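PDB 2WJ9: intergenic-region protein from Escherichia coli CFT073, which probably inhibits host restriction enzymes, protecting incoming foreign DNA from being cut. Local coordinates for residues B[73-81]-B[135-146]. Residues are numbered along the deposited sequence; the frame is centred on the assembly and turned at random.
Sequences LEPRVFGWM and AGIAACLMTYSH. With SO4 (sulfate ion), chain H.
Trp-80 lies as a flat knob among Ala-139, Met-142, Thr-143 and His-146. Met-142 CB sits over one face of the indole in a CH-pi contact, 4.1 Å from the centroid of the five-membered ring, and the bent Met-142 chain carries SD above the six-membered ring, 5.5 Å from its centroid, a distant Met-aromatic contact, before CE meets Trp-80 CZ3. His-146 CD2 comes in at the edge of the indole, near its plane.

Thr-143 is the reciprocal knob, fitting between Leu-73, Arg-76, Val-77 and Trp-80: knobs-into-holes packing that joins helices 73-84 and 132-151 in the interior. Its chi1 of -58° sets OG1 beside the backbone N, where it donates a 2.8 Å hydrogen bond to Ala-139 O, and turns CG2 toward Arg-76 CB. OG1 also approaches Trp-80 CD1 to 3.2 Å. Val-77 CG1 rests against both Ala-139 CB and Cys-140 SG. Arg-76 NE is hydrogen-bonded to Thr-72 OG1, and its NH1 donates to O3 of a sulfate (3.1 Å), probably from the crystallisation liquor, which Arg-83 NH2 also binds.

The segment axes approach to 8.4 Å, with 118° between their N-to-C directions. Strand 117-121 touches Met-81 and Ala-135, strand 103-107 meets Cys-140, helix 154-168 reaches Cys-140 through Leu-163, and helix 173-180 backs Met-142 with Ile-180.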
loop_
_atom_site.group_PDB
_atom_site.type_symbol
_atom_site.label_atom_id
_atom_site.label_comp_id
_atom_site.label_asym_id
_atom_site.label_seq_id
_atom_site.Cartn_x
_atom_site.Cartn_y
_atom_site.Cartn_z
ATOM N N LEU B 73 -0.615 8.503 -18.230
ATOM C CA LEU B 73 0.311 8.334 -17.095
ATOM C C LEU B 73 1.786 8.524 -17.513
ATOM O O LEU B 73 2.556 9.199 -16.809
ATOM C CB LEU B 73 0.083 6.992 -16.382
ATOM C CG LEU B 73 -1.216 6.893 -15.568
ATOM C CD1 LEU B 73 -1.495 5.441 -15.130
ATOM C CD2 LEU B 73 -1.189 7.829 -14.370
ATOM N N GLU B 74 2.187 7.936 -18.641
ATOM C CA GLU B 74 3.574 8.072 -19.095
ATOM C C GLU B 74 3.962 9.556 -19.335
ATOM O O GLU B 74 4.962 10.020 -18.790
ATOM C CB GLU B 74 3.891 7.152 -20.296
ATOM C CG GLU B 74 5.274 7.409 -20.905
ATOM C CD GLU B 74 5.792 6.287 -21.803
ATOM O OE1 GLU B 74 6.490 6.608 -22.787
ATOM O OE2 GLU B 74 5.517 5.092 -21.544
ATOM N N PRO B 75 3.184 10.307 -20.145
ATOM C CA PRO B 75 3.375 11.767 -20.202
ATOM C C PRO B 75 3.398 12.493 -18.842
ATOM O O PRO B 75 4.165 13.457 -18.669
ATOM C CB PRO B 75 2.170 12.238 -21.022
ATOM C CG PRO B 75 1.845 11.105 -21.879
ATOM C CD PRO B 75 2.168 9.863 -21.119
ATOM N N ARG B 76 2.559 12.076 -17.903
ATOM C CA ARG B 76 2.528 12.715 -16.574
ATOM C C ARG B 76 3.822 12.469 -15.772
ATOM O O ARG B 76 4.301 13.368 -15.073
ATOM C CB ARG B 76 1.295 12.283 -15.771
ATOM C CG ARG B 76 -0.002 12.918 -16.264
ATOM C CD ARG B 76 -1.227 12.419 -15.498
ATOM N NE ARG B 76 -2.458 12.644 -16.241
ATOM C CZ ARG B 76 -3.054 13.819 -16.404
ATOM N NH1 ARG B 76 -2.536 14.935 -15.890
ATOM N NH2 ARG B 76 -4.176 13.882 -17.110
ATOM N N VAL B 77 4.372 11.256 -15.872
ATOM C CA VAL B 77 5.658 10.930 -15.226
ATOM C C VAL B 77 6.775 11.826 -15.780
ATOM O O VAL B 77 7.545 12.422 -15.020
ATOM C CB VAL B 77 6.056 9.447 -15.405
ATOM C CG1 VAL B 77 7.449 9.196 -14.832
ATOM C CG2 VAL B 77 5.031 8.513 -14.719
ATOM N N PHE B 78 6.859 11.932 -17.104
ATOM C CA PHE B 78 7.855 12.814 -17.734
ATOM C C PHE B 78 7.641 14.276 -17.313
ATOM O O PHE B 78 8.606 15.021 -17.132
ATOM C CB PHE B 78 7.837 12.679 -19.266
ATOM C CG PHE B 78 8.458 11.393 -19.787
ATOM C CD1 PHE B 78 9.706 10.968 -19.340
ATOM C CD2 PHE B 78 7.817 10.640 -20.766
ATOM C CE1 PHE B 78 10.288 9.795 -19.841
ATOM C CE2 PHE B 78 8.391 9.468 -21.270
ATOM C CZ PHE B 78 9.619 9.040 -20.804
ATOM N N GLY B 79 6.379 14.674 -17.155
ATOM C CA GLY B 79 6.037 16.013 -16.665
ATOM C C GLY B 79 6.590 16.255 -15.272
ATOM O O GLY B 79 7.220 17.274 -15.024
ATOM N N TRP B 80 6.359 15.314 -14.358
ATOM C CA TRP B 80 6.933 15.427 -13.008
ATOM C C TRP B 80 8.472 15.451 -13.045
ATOM O O TRP B 80 9.099 16.227 -12.327
ATOM C CB TRP B 80 6.420 14.324 -12.070
ATOM C CG TRP B 80 5.070 14.628 -11.495
ATOM C CD1 TRP B 80 3.886 14.049 -11.834
ATOM C CD2 TRP B 80 4.761 15.621 -10.505
ATOM N NE1 TRP B 80 2.858 14.602 -11.102
ATOM C CE2 TRP B 80 3.368 15.571 -10.282
ATOM C CE3 TRP B 80 5.530 16.530 -9.771
ATOM C CZ2 TRP B 80 2.724 16.397 -9.356
ATOM C CZ3 TRP B 80 4.884 17.374 -8.859
ATOM C CH2 TRP B 80 3.497 17.291 -8.658
ATOM N N MET B 81 9.070 14.625 -13.899
ATOM C CA MET B 81 10.530 14.549 -13.993
ATOM C C MET B 81 11.103 15.901 -14.458
ATOM O O MET B 81 12.138 16.362 -13.947
ATOM C CB MET B 81 10.930 13.396 -14.926
ATOM C CG MET B 81 12.376 12.948 -14.854
ATOM S SD MET B 81 12.928 12.386 -13.241
ATOM C CE MET B 81 13.910 13.798 -12.743
ATOM N N ALA B 135 15.537 8.639 -9.227
ATOM C CA ALA B 135 14.749 9.762 -9.754
ATOM C C ALA B 135 13.449 9.308 -10.436
ATOM O O ALA B 135 12.378 9.875 -10.198
ATOM C CB ALA B 135 15.590 10.584 -10.721
ATOM N N GLY B 136 13.547 8.284 -11.283
ATOM C CA GLY B 136 12.375 7.711 -11.942
ATOM C C GLY B 136 11.349 7.149 -10.960
ATOM O O GLY B 136 10.134 7.336 -11.131
ATOM N N ILE B 137 11.831 6.453 -9.932
ATOM C CA ILE B 137 10.944 5.950 -8.872
ATOM C C ILE B 137 10.202 7.125 -8.208
ATOM O O ILE B 137 8.976 7.095 -8.060
ATOM C CB ILE B 137 11.722 5.106 -7.835
ATOM C CG1 ILE B 137 12.217 3.794 -8.478
ATOM C CG2 ILE B 137 10.851 4.827 -6.626
ATOM C CD1 ILE B 137 13.203 3.007 -7.621
ATOM N N ALA B 138 10.948 8.176 -7.873
ATOM C CA ALA B 138 10.395 9.400 -7.280
ATOM C C ALA B 138 9.331 10.062 -8.161
ATOM O O ALA B 138 8.245 10.409 -7.671
ATOM C CB ALA B 138 11.516 10.388 -6.965
ATOM N N ALA B 139 9.619 10.223 -9.450
ATOM C CA ALA B 139 8.642 10.800 -10.381
ATOM C C ALA B 139 7.348 9.967 -10.476
ATOM O O ALA B 139 6.239 10.519 -10.538
ATOM C CB ALA B 139 9.259 10.997 -11.757
ATOM N N CYS B 140 7.489 8.647 -10.510
ATOM C CA CYS B 140 6.319 7.765 -10.546
ATOM C C CYS B 140 5.472 7.832 -9.260
ATOM O O CYS B 140 4.234 7.828 -9.317
ATOM C CB CYS B 140 6.743 6.320 -10.841
ATOM S SG CYS B 140 7.392 6.033 -12.528
ATOM N N LEU B 141 6.128 7.880 -8.108
ATOM C CA LEU B 141 5.400 8.046 -6.840
ATOM C C LEU B 141 4.528 9.301 -6.824
ATOM O O LEU B 141 3.364 9.243 -6.424
ATOM C CB LEU B 141 6.357 8.039 -5.646
ATOM C CG LEU B 141 6.980 6.672 -5.339
ATOM C CD1 LEU B 141 8.143 6.804 -4.348
ATOM C CD2 LEU B 141 5.903 5.675 -4.817
ATOM N N MET B 142 5.097 10.429 -7.244
ATOM C CA MET B 142 4.376 11.706 -7.297
ATOM C C MET B 142 3.197 11.618 -8.263
ATOM O O MET B 142 2.094 12.106 -7.975
ATOM C CB MET B 142 5.323 12.825 -7.752
ATOM C CG MET B 142 6.493 13.077 -6.817
ATOM S SD MET B 142 5.976 13.688 -5.203
ATOM C CE MET B 142 5.577 15.402 -5.552
ATOM N N THR B 143 3.438 10.999 -9.418
ATOM C CA THR B 143 2.392 10.802 -10.434
ATOM C C THR B 143 1.218 9.978 -9.879
ATOM O O THR B 143 0.060 10.387 -9.989
ATOM C CB THR B 143 2.956 10.088 -11.688
ATOM O OG1 THR B 143 4.034 10.866 -12.225
ATOM C CG2 THR B 143 1.858 9.903 -12.753
ATOM N N TYR B 144 1.526 8.836 -9.272
ATOM C CA TYR B 144 0.491 7.916 -8.779
ATOM C C TYR B 144 -0.338 8.525 -7.634
ATOM O O TYR B 144 -1.568 8.388 -7.591
ATOM C CB TYR B 144 1.094 6.570 -8.330
ATOM C CG TYR B 144 1.837 5.737 -9.381
ATOM C CD1 TYR B 144 1.853 6.090 -10.738
ATOM C CD2 TYR B 144 2.510 4.555 -9.005
ATOM C CE1 TYR B 144 2.542 5.304 -11.686
ATOM C CE2 TYR B 144 3.198 3.781 -9.940
ATOM C CZ TYR B 144 3.217 4.158 -11.269
ATOM O OH TYR B 144 3.892 3.411 -12.206
ATOM N N SER B 145 0.333 9.186 -6.700
ATOM C CA SER B 145 -0.351 9.788 -5.555
ATOM C C SER B 145 -1.276 10.927 -5.996
ATOM O O SER B 145 -2.419 11.013 -5.552
ATOM C CB SER B 145 0.657 10.273 -4.505
ATOM O OG SER B 145 1.685 11.069 -5.073
ATOM N N HIS B 146 -0.777 11.796 -6.874
ATOM C CA HIS B 146 -1.581 12.877 -7.424
ATOM C C HIS B 146 -2.804 12.334 -8.165
ATOM O O HIS B 146 -3.928 12.780 -7.954
ATOM C CB HIS B 146 -0.716 13.755 -8.344
ATOM C CG HIS B 146 -1.397 14.995 -8.829
ATOM N ND1 HIS B 146 -2.233 15.009 -9.927
ATOM C CD2 HIS B 146 -1.328 16.276 -8.392
ATOM C CE1 HIS B 146 -2.668 16.240 -10.127
ATOM N NE2 HIS B 146 -2.133 17.028 -9.211
HETATM S S SO4 H . -0.295 17.041 -13.888
HETATM O O1 SO4 H . 0.240 17.227 -12.537
HETATM O O2 SO4 H . 0.417 17.914 -14.818
HETATM O O3 SO4 H . -0.086 15.616 -14.201
HETATM O O4 SO4 H . -1.717 17.417 -13.902
#